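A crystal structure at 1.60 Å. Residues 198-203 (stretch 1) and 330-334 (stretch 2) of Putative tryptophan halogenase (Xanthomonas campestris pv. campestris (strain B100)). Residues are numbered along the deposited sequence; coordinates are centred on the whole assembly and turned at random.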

# COMPACT_ATOMS: atom_id res chain seq x y z
N HIS A 198 29.81 27.27 -2.85
CA HIS A 198 29.05 27.53 -1.64
C HIS A 198 28.13 26.37 -1.25
O HIS A 198 28.07 26.02 -0.07
N SER A 199 27.43 25.76 -2.21
CA SER A 199 26.41 24.76 -1.89
C SER A 199 26.94 23.34 -1.89
O SER A 199 26.34 22.45 -1.28
N GLY A 200 28.04 23.10 -2.58
CA GLY A 200 28.43 21.74 -2.83
C GLY A 200 27.67 21.06 -3.95
O GLY A 200 28.01 19.93 -4.31
N ASP A 201 26.67 21.72 -4.54
CA ASP A 201 25.94 21.09 -5.65
C ASP A 201 26.88 20.80 -6.81
O ASP A 201 27.89 21.47 -7.01
N ILE A 202 26.53 19.79 -7.61
CA ILE A 202 27.27 19.58 -8.85
C ILE A 202 26.97 20.74 -9.80
O ILE A 202 25.81 21.12 -10.00
N ALA A 203 28.02 21.30 -10.41
CA ALA A 203 27.86 22.39 -11.36
C ALA A 203 28.02 21.96 -12.82
O ALA A 203 27.29 22.45 -13.69
N GLU A 330 21.03 13.17 -3.39
CA GLU A 330 21.88 14.01 -2.54
C GLU A 330 22.08 15.31 -3.30
O GLU A 330 22.57 15.29 -4.43
N LYS A 331 21.71 16.44 -2.67
CA LYS A 331 21.82 17.75 -3.32
C LYS A 331 21.12 17.67 -4.68
O LYS A 331 19.93 17.37 -4.72
N ASN A 332 21.81 17.97 -5.78
CA ASN A 332 21.17 17.96 -7.10
C ASN A 332 21.58 16.74 -7.93
O ASN A 332 21.64 16.81 -9.16
N CYS A 333 21.82 15.61 -7.26
CA CYS A 333 22.23 14.37 -7.91
C CYS A 333 21.31 13.22 -7.48
O CYS A 333 21.06 13.03 -6.29
N VAL A 334 20.78 12.49 -8.46
CA VAL A 334 19.98 11.29 -8.19
C VAL A 334 20.74 10.10 -8.76
O VAL A 334 21.03 10.07 -9.97

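The contact between the two stretches is organised around Asn332, whose CA-to-CB bond points toward stretch 1 from within a type II' turn spanning Glu330 to Cys333. The turn is closed by paired backbone hydrogen bonds, Cys333 N to Glu330 O and Glu330 N to Cys333 O, both 2.9 Å. With chi1 at 65° (p), the Asn332 carboxamide reaches the backbone of Ile202 and satisfies both its polar groups: Ile202 N donates to Asn332 OD1 at 2.8 Å, and Asn332 ND2 donates to Ile202 O at 2.9 Å. The side chain thus pairs with Ile202 much as a neighbouring strand would; ND2 has a further partner elsewhere in the structure.

Beside this pair, Ile202 (m, t) packs CD1 against Cys333 CB at 3.8 Å; Cys333 is t, its CA-to-CB bond pointing toward stretch 1. Lys331, whose CA-to-CB bond also points toward stretch 1, is m, t, t, m, its CE 3.4 Å from Ser199 O and its CD 3.5 Å from Gly200 O. These are carbon-to-oxygen contacts, not hydrogen bonds, and Lys331 NZ makes none to stretch 1. An ideal CB on Gly200 would lie 3.0 Å from Lys331 CE, a clash. Asp201 (m) sets OD1 3.5 Å from Lys331 CB, without a salt bridge, while Asp201 N donates to Ser199 OG (p) at 3.1 Å, bracing the loop locally.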

# COMPACT_ATOMS: atom_id res chain seq x y z
CB HIS A 198 28.23 28.81 -1.81
CG HIS A 198 29.02 29.97 -2.33
ND1 HIS A 198 29.39 31.04 -1.54
CD2 HIS A 198 29.53 30.22 -3.56
CE1 HIS A 198 30.08 31.90 -2.26
NE2 HIS A 198 30.19 31.43 -3.49
CB SER A 199 25.25 24.86 -2.89
OG SER A 199 25.75 24.62 -4.19
CB ASP A 201 24.82 21.99 -6.17
CG ASP A 201 23.73 22.19 -5.18
OD1 ASP A 201 23.75 21.55 -4.11
OD2 ASP A 201 22.85 23.02 -5.47
CB ILE A 202 26.89 18.25 -9.49
CG1 ILE A 202 27.17 17.12 -8.50
CG2 ILE A 202 27.66 18.09 -10.83
CD1 ILE A 202 26.78 15.77 -9.01
CB ALA A 203 28.88 23.51 -11.06
CB GLU A 330 23.21 13.31 -2.25
CG GLU A 330 24.26 14.15 -1.55
CD GLU A 330 24.07 14.16 -0.07
OE1 GLU A 330 23.09 13.55 0.41
OE2 GLU A 330 24.90 14.78 0.62
CB LYS A 331 23.28 18.17 -3.46
CG LYS A 331 24.04 18.21 -2.09
CD LYS A 331 25.35 19.01 -2.16
CE LYS A 331 25.98 19.15 -0.76
NZ LYS A 331 24.92 19.41 0.23
CB ASN A 332 21.45 19.25 -7.88
CG ASN A 332 22.93 19.43 -8.24
OD1 ASN A 332 23.83 18.92 -7.58
ND2 ASN A 332 23.18 20.14 -9.32
CB CYS A 333 23.68 14.05 -7.52
SG CYS A 333 24.28 12.49 -8.23
CB VAL A 334 18.57 11.38 -8.79
CG1 VAL A 334 17.80 10.10 -8.54
CG2 VAL A 334 17.78 12.56 -8.19